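Local coordinates for Sn-glycerol-3-phosphate ABC transporter substrate-binding protein UspB (Mycobacterium tuberculosis, PDB 4MFI) that serves as the substrate-binding subunit of an ABC transporter, with specificity for glycerophosphocholine, probably capturing it outside the membrane for uptake, at residues V98-R103 with G308-A313; L114-D119 with N142-A147; R195-W200 with K248-V253. All coordinates share one frame; numbering follows the deposited sequence.

Contact 1: V98-R103 with G308-A313; sequences VLLDDR and GLAIPA
Leu99 sets CG anti to its backbone N (chi1 -175°) and Leu309 sets CG anti to its carbonyl carbon (chi1 -60°), and the two branches meet obliquely, CD1 of Leu99 lying 3.7 Å from CD2 of Leu309. Both rest on Tyr150 of strand 144-160, and Leu309 also packs on Ile327 of helix 317-330. On the other face Ala310 CB sits 3.9 Å from Leu100 CD1, and Val98 reaches Val81 of helix 78-88. Between these layers runs an antiparallel ladder. Val98 with Ala310 and Leu100 with Gly308 are hydrogen-bonded pairs; Leu99 with Leu309 is the non-hydrogen-bonded pair between them. Leu100 N gives to Gly308 O at 2.9 Å with an N-H...O angle of 165°, and the other three bonds are similarly straight. Asp101 OD1 caps the following turn by accepting from Arg103 N at 2.9 Å, while its OD2 takes Arg103 NH2 on the syn lone pair at 2.8 Å. Arg103 also pairs with Asp79 and Asp392. The chemistry changes along the strand: cross-strand bonds pair N and O of Val98, Leu100, Gly308 and Ala310, Leu99 and Leu309 bond outward to Trp42 and Val148, and a carboxylate-guanidinium network takes over at the C-terminal end.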
# COMPACT_ATOMS: atom_id res chain seq x y z
N VAL A 98 4.95 -0.98 -17.30
CA VAL A 98 5.91 -0.74 -16.23
C VAL A 98 5.25 -0.73 -14.85
O VAL A 98 4.16 -0.16 -14.67
CB VAL A 98 6.74 0.56 -16.47
CG1 VAL A 98 5.84 1.79 -16.52
CG2 VAL A 98 7.83 0.71 -15.43
N LEU A 99 5.90 -1.37 -13.89
CA LEU A 99 5.40 -1.46 -12.53
C LEU A 99 5.83 -0.24 -11.71
O LEU A 99 7.02 -0.05 -11.44
CB LEU A 99 5.92 -2.74 -11.88
CG LEU A 99 5.43 -3.09 -10.47
CD1 LEU A 99 3.92 -3.31 -10.50
CD2 LEU A 99 6.14 -4.32 -9.95
N LEU A 100 4.86 0.59 -11.31
CA LEU A 100 5.14 1.83 -10.58
C LEU A 100 4.42 1.83 -9.24
O LEU A 100 3.23 1.50 -9.17
CB LEU A 100 4.71 3.04 -11.41
CG LEU A 100 5.43 3.22 -12.74
CD1 LEU A 100 4.85 4.40 -13.52
CD2 LEU A 100 6.93 3.42 -12.51
N ASP A 101 5.13 2.21 -8.17
CA ASP A 101 4.52 2.16 -6.84
C ASP A 101 3.61 3.35 -6.54
O ASP A 101 3.38 4.21 -7.39
CB ASP A 101 5.53 1.86 -5.71
CG ASP A 101 6.37 3.07 -5.28
OD1 ASP A 101 6.12 4.21 -5.69
OD2 ASP A 101 7.29 2.86 -4.46
N ASP A 102 3.11 3.37 -5.31
CA ASP A 102 2.14 4.38 -4.88
C ASP A 102 2.65 5.82 -4.89
O ASP A 102 1.84 6.75 -4.87
CB ASP A 102 1.56 4.01 -3.50
CG ASP A 102 2.61 3.86 -2.39
OD1 ASP A 102 3.80 3.69 -2.69
OD2 ASP A 102 2.21 3.88 -1.20
N ARG A 103 3.97 6.00 -4.94
CA ARG A 103 4.57 7.33 -4.95
C ARG A 103 5.10 7.68 -6.33
O ARG A 103 5.00 8.81 -6.79
CB ARG A 103 5.72 7.40 -3.94
CG ARG A 103 5.33 7.00 -2.52
CD ARG A 103 6.53 6.53 -1.72
NE ARG A 103 7.29 5.52 -2.46
CZ ARG A 103 8.61 5.37 -2.40
NH1 ARG A 103 9.35 6.14 -1.61
NH2 ARG A 103 9.20 4.43 -3.15
N GLY A 308 1.15 -0.55 -9.20
CA GLY A 308 0.27 -0.78 -10.33
C GLY A 308 1.02 -0.82 -11.64
O GLY A 308 2.22 -0.53 -11.70
N LEU A 309 0.30 -1.15 -12.71
CA LEU A 309 0.89 -1.25 -14.04
C LEU A 309 0.48 -0.06 -14.90
O LEU A 309 -0.72 0.25 -15.01
CB LEU A 309 0.45 -2.55 -14.72
CG LEU A 309 0.83 -3.84 -14.00
CD1 LEU A 309 0.30 -5.06 -14.76
CD2 LEU A 309 2.34 -3.94 -13.84
N ALA A 310 1.47 0.60 -15.50
CA ALA A 310 1.23 1.80 -16.31
C ALA A 310 1.77 1.61 -17.73
O ALA A 310 2.61 0.74 -17.98
CB ALA A 310 1.90 3.01 -15.66
N ILE A 311 1.30 2.44 -18.65
CA ILE A 311 1.70 2.39 -20.05
C ILE A 311 2.34 3.73 -20.43
O ILE A 311 1.68 4.76 -20.38
CB ILE A 311 0.47 2.15 -20.97
CG1 ILE A 311 -0.26 0.87 -20.57
CG2 ILE A 311 0.88 2.12 -22.44
CD1 ILE A 311 -1.54 0.64 -21.37
N PRO A 312 3.63 3.71 -20.79
CA PRO A 312 4.28 4.97 -21.18
C PRO A 312 3.59 5.68 -22.35
O PRO A 312 3.07 5.04 -23.27
CB PRO A 312 5.68 4.51 -21.59
CG PRO A 312 5.92 3.30 -20.74
CD PRO A 312 4.58 2.59 -20.72
N ALA A 313 3.63 7.01 -22.30
CA ALA A 313 3.00 7.84 -23.33
C ALA A 313 3.68 7.72 -24.69
O ALA A 313 3.02 7.92 -25.72
CB ALA A 313 2.98 9.30 -22.88

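Contact 2: L114-D119 with N142-A147; sequences LTALDD and NGRHYA
Asp118 meets His145 with both carboxylate oxygens: OD1 accepts from the backbone N of His145 on its syn lone pair at 2.8 Å, and OD2 accepts from His145 ND1, also at 2.8 Å. Asp118 has CG anti to its carbonyl carbon (chi1 -53°), which puts the carboxylate carbon next to the His145 backbone. The ND1 bond lies close to the imidazole plane and reaches OD2 on its syn side, 18° out of the carboxylate plane; the carboxylate and ring planes are 48° apart. This bond limits rotation of the imidazole, while the bond from His145 N holds the carboxylate against the backbone, and the carboxylate would be expected to favour a protonated ring. Next to this pair, Leu117 N donates to His145 O at 2.8 Å, almost straight, and Leu117 CD1 reaches on to Ala147 N. The contact ties the turn leading into helix 118-124 to the beginning of strand 144-160, which runs on into the mixed sheet of this lobe of the periplasmic-binding-protein fold. Tyr146 carries the apolar part: its CE1 lies 3.8 Å from Ala116 CB, and its CD1 approaches Leu114 CB. Trp105 and Ala109 of helix 104-110 also pack against the tyrosine. A water lies between the two backbones, 2.8 Å from Thr115 O and 2.7 Å from Tyr146 O. Thr115 OG1 bonds to Ile311 O, joining 114-119 to 308-313 of the same chain.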
# COMPACT_ATOMS: atom_id res chain seq x y z
N LEU A 114 3.23 9.23 -18.89
CA LEU A 114 2.31 8.09 -18.82
C LEU A 114 1.02 8.33 -19.60
O LEU A 114 0.54 9.46 -19.70
CB LEU A 114 1.96 7.76 -17.37
CG LEU A 114 3.09 7.41 -16.41
CD1 LEU A 114 2.49 7.07 -15.05
CD2 LEU A 114 3.93 6.26 -16.93
N THR A 115 0.45 7.25 -20.12
CA THR A 115 -0.82 7.33 -20.84
C THR A 115 -1.99 7.39 -19.87
O THR A 115 -2.09 6.55 -18.97
CB THR A 115 -1.00 6.09 -21.73
OG1 THR A 115 0.13 5.96 -22.61
CG2 THR A 115 -2.27 6.18 -22.56
N ALA A 116 -2.88 8.36 -20.05
CA ALA A 116 -4.17 8.35 -19.36
C ALA A 116 -5.00 7.23 -19.99
O ALA A 116 -5.18 7.19 -21.21
CB ALA A 116 -4.87 9.69 -19.50
N LEU A 117 -5.49 6.32 -19.16
CA LEU A 117 -6.00 5.03 -19.63
C LEU A 117 -7.49 4.97 -19.94
O LEU A 117 -7.96 3.97 -20.51
CB LEU A 117 -5.69 3.94 -18.61
CG LEU A 117 -4.20 3.69 -18.34
CD1 LEU A 117 -4.02 2.64 -17.26
CD2 LEU A 117 -3.50 3.28 -19.62
N ASP A 118 -8.25 6.00 -19.59
CA ASP A 118 -9.71 5.90 -19.62
C ASP A 118 -10.31 5.60 -20.99
O ASP A 118 -11.22 4.77 -21.11
CB ASP A 118 -10.33 7.15 -19.02
CG ASP A 118 -9.78 7.44 -17.64
OD1 ASP A 118 -8.66 7.98 -17.57
OD2 ASP A 118 -10.45 7.08 -16.64
N ASP A 119 -9.81 6.28 -22.03
CA ASP A 119 -10.30 6.02 -23.38
C ASP A 119 -9.99 4.59 -23.79
O ASP A 119 -10.85 3.90 -24.34
CB ASP A 119 -9.69 7.01 -24.37
CG ASP A 119 -10.30 8.39 -24.27
OD1 ASP A 119 -11.35 8.53 -23.61
OD2 ASP A 119 -9.74 9.34 -24.86
N ASN A 142 -7.50 14.12 -11.36
CA ASN A 142 -8.28 15.01 -12.22
C ASN A 142 -9.21 14.24 -13.16
O ASN A 142 -9.42 14.65 -14.30
CB ASN A 142 -7.35 15.92 -13.04
CG ASN A 142 -6.79 17.08 -12.23
OD1 ASN A 142 -6.98 17.17 -11.01
ND2 ASN A 142 -6.08 17.97 -12.91
N GLY A 143 -9.73 13.11 -12.70
CA GLY A 143 -10.69 12.34 -13.47
C GLY A 143 -10.09 11.38 -14.48
O GLY A 143 -10.82 10.77 -15.26
N ARG A 144 -8.77 11.24 -14.46
CA ARG A 144 -8.08 10.34 -15.38
C ARG A 144 -7.28 9.31 -14.60
O ARG A 144 -6.72 9.62 -13.55
CB ARG A 144 -7.15 11.12 -16.30
CG ARG A 144 -7.87 12.22 -17.06
CD ARG A 144 -6.98 12.89 -18.08
NE ARG A 144 -7.73 13.87 -18.85
CZ ARG A 144 -7.91 15.14 -18.48
NH1 ARG A 144 -7.37 15.59 -17.36
NH2 ARG A 144 -8.62 15.96 -19.25
N HIS A 145 -7.23 8.09 -15.13
CA HIS A 145 -6.50 7.00 -14.47
C HIS A 145 -5.19 6.73 -15.20
O HIS A 145 -5.17 6.68 -16.43
CB HIS A 145 -7.33 5.71 -14.43
CG HIS A 145 -8.54 5.80 -13.56
ND1 HIS A 145 -9.73 6.36 -13.99
CD2 HIS A 145 -8.76 5.39 -12.29
CE1 HIS A 145 -10.62 6.29 -13.03
NE2 HIS A 145 -10.06 5.71 -11.98
N TYR A 146 -4.12 6.53 -14.45
CA TYR A 146 -2.79 6.36 -15.04
C TYR A 146 -2.14 5.00 -14.80
O TYR A 146 -1.04 4.76 -15.27
CB TYR A 146 -1.86 7.49 -14.58
CG TYR A 146 -2.28 8.82 -15.14
CD1 TYR A 146 -1.81 9.26 -16.37
CD2 TYR A 146 -3.18 9.63 -14.45
CE1 TYR A 146 -2.21 10.48 -16.90
CE2 TYR A 146 -3.59 10.85 -14.97
CZ TYR A 146 -3.10 11.27 -16.19
OH TYR A 146 -3.50 12.48 -16.71
N ALA A 147 -2.81 4.13 -14.07
CA ALA A 147 -2.33 2.76 -13.88
C ALA A 147 -3.48 1.87 -13.45
O ALA A 147 -4.58 2.34 -13.19
CB ALA A 147 -1.21 2.72 -12.83
O HOH W 1 -0.36 4.64 -17.88

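Contact 3: R195-W200 with K248-V253; sequences RSAHGW and KGYAAV
This is a buried parallel strand pairing in which 198-200 and 251-253 form a two-stranded sheet, set among helices 177-191 and 232-245. His198 pairs with Ala251, Gly199 with Ala252 and Trp200 with Val253. Trp200 N donates to Ala252 O at 2.8 Å, nearly straight at 168°; Ala252 N returns a bond to His198 O at 3.0 Å. Upstream, Tyr250 O accepts from His198 N at 3.2 Å and more weakly from Ala197 N. Trp200 has CG anti to its carbonyl carbon (chi1 -68°), and the pyrrole side of the indole comes to the methyl of Ala251, with NE1 3.6 Å from Ala251 CB. His198 CD2 lies over one indole face, 3.8 Å above the plane and offset toward the rim. The ring nitrogens also have partners outside the two strands: Trp200 NE1 bonds to Ser244 OG and His198 ND1 to Ser268 OG. On the other face Ser196 OG sits 3.4 Å from Ala252 CB and donates to a water, which in turn donates a hydrogen bond to Gly249 O. Tyr250 packs its CB against Ala197 CB, and its hydroxyl bonds to Asp181. Two neighbouring parallel strands with helix 232-245 and further elements between them in sequence, packed among helices, are typical of the alpha/beta architecture of the periplasmic-binding-protein fold.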
# COMPACT_ATOMS: atom_id res chain seq x y z
N ARG A 195 9.42 -6.32 26.77
CA ARG A 195 8.46 -6.53 25.69
C ARG A 195 7.47 -5.36 25.68
O ARG A 195 7.48 -4.53 26.60
CB ARG A 195 7.71 -7.85 25.88
CG ARG A 195 8.58 -9.09 25.84
CD ARG A 195 7.80 -10.29 26.37
NE ARG A 195 6.92 -10.89 25.39
CZ ARG A 195 5.93 -11.74 25.67
NH1 ARG A 195 5.61 -12.02 26.94
NH2 ARG A 195 5.21 -12.25 24.69
N SER A 196 6.64 -5.28 24.65
CA SER A 196 5.67 -4.18 24.54
C SER A 196 4.30 -4.68 24.14
O SER A 196 4.19 -5.71 23.46
CB SER A 196 6.14 -3.15 23.51
OG SER A 196 7.31 -2.49 23.95
N ALA A 197 3.27 -3.95 24.55
CA ALA A 197 1.90 -4.25 24.15
C ALA A 197 1.70 -4.02 22.65
O ALA A 197 0.88 -4.71 22.02
CB ALA A 197 0.92 -3.38 24.93
N HIS A 198 2.41 -3.05 22.09
CA HIS A 198 2.20 -2.64 20.70
C HIS A 198 3.51 -2.14 20.13
O HIS A 198 4.26 -1.45 20.82
CB HIS A 198 1.14 -1.52 20.63
CG HIS A 198 0.62 -1.27 19.25
ND1 HIS A 198 -0.19 -2.17 18.60
CD2 HIS A 198 0.79 -0.23 18.40
CE1 HIS A 198 -0.51 -1.69 17.40
NE2 HIS A 198 0.08 -0.52 17.25
N GLY A 199 3.79 -2.50 18.89
CA GLY A 199 4.92 -1.92 18.18
C GLY A 199 4.43 -1.08 17.02
O GLY A 199 3.55 -1.50 16.27
N TRP A 200 5.02 0.11 16.89
CA TRP A 200 4.82 0.98 15.73
C TRP A 200 5.99 0.79 14.78
O TRP A 200 7.13 0.67 15.22
CB TRP A 200 4.79 2.45 16.16
CG TRP A 200 3.60 2.84 16.99
CD1 TRP A 200 3.56 3.05 18.34
CD2 TRP A 200 2.27 3.08 16.51
NE1 TRP A 200 2.29 3.40 18.73
CE2 TRP A 200 1.48 3.44 17.62
CE3 TRP A 200 1.67 3.03 15.24
CZ2 TRP A 200 0.12 3.73 17.51
CZ3 TRP A 200 0.32 3.33 15.13
CH2 TRP A 200 -0.44 3.67 16.26
N LYS A 248 2.06 6.74 28.52
CA LYS A 248 1.55 5.47 29.02
C LYS A 248 2.60 4.38 28.84
O LYS A 248 2.83 3.55 29.74
CB LYS A 248 0.26 5.12 28.29
CG LYS A 248 -0.76 6.26 28.31
CD LYS A 248 -2.10 5.86 27.73
CE LYS A 248 -2.81 4.82 28.60
NZ LYS A 248 -4.28 4.77 28.32
N GLY A 249 3.26 4.39 27.69
CA GLY A 249 4.46 3.61 27.50
C GLY A 249 4.29 2.17 27.05
O GLY A 249 5.27 1.43 26.97
N TYR A 250 3.07 1.78 26.72
CA TYR A 250 2.80 0.39 26.34
C TYR A 250 3.25 0.08 24.92
O TYR A 250 3.24 -1.07 24.49
CB TYR A 250 1.31 0.05 26.51
CG TYR A 250 0.40 0.91 25.66
CD1 TYR A 250 0.21 0.63 24.30
CD2 TYR A 250 -0.27 2.00 26.20
CE1 TYR A 250 -0.60 1.43 23.51
CE2 TYR A 250 -1.09 2.80 25.41
CZ TYR A 250 -1.26 2.50 24.07
OH TYR A 250 -2.07 3.27 23.26
N ALA A 251 3.64 1.12 24.18
CA ALA A 251 4.08 0.94 22.79
C ALA A 251 5.54 1.30 22.61
O ALA A 251 6.13 2.05 23.41
CB ALA A 251 3.19 1.77 21.83
N ALA A 252 6.13 0.78 21.54
CA ALA A 252 7.52 1.02 21.19
C ALA A 252 7.67 1.15 19.69
O ALA A 252 6.84 0.64 18.93
CB ALA A 252 8.38 -0.12 21.69
N VAL A 253 8.73 1.81 19.24
CA VAL A 253 9.08 1.81 17.83
C VAL A 253 9.87 0.54 17.55
O VAL A 253 10.87 0.26 18.22
CB VAL A 253 9.93 3.03 17.47
CG1 VAL A 253 10.33 3.00 16.01
CG2 VAL A 253 9.15 4.31 17.76
O HOH W 2 6.47 -0.96 26.04

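In the fold
Contacts 1 and 2 are neighbours, their centres 11 Å apart, and both reach one mixed sheet in which strands 307-310 and 144-160 lie side by side. They also touch directly: Ile311 O lies 2.8 Å from Thr115 N, probably a hydrogen bond, and Ala310 CB packs on Tyr146 O. Contact 3 lies on the opposite side of the chain's centre, with centres about 36 Å from contact 1 and 42 Å from contact 2. Along the chain, contacts 2 and 3 follow one another inside the long loop that contact 1 closes. This separation is consistent with the two-lobed build of solute-binding proteins, whose ligand site generally lies between the lobes.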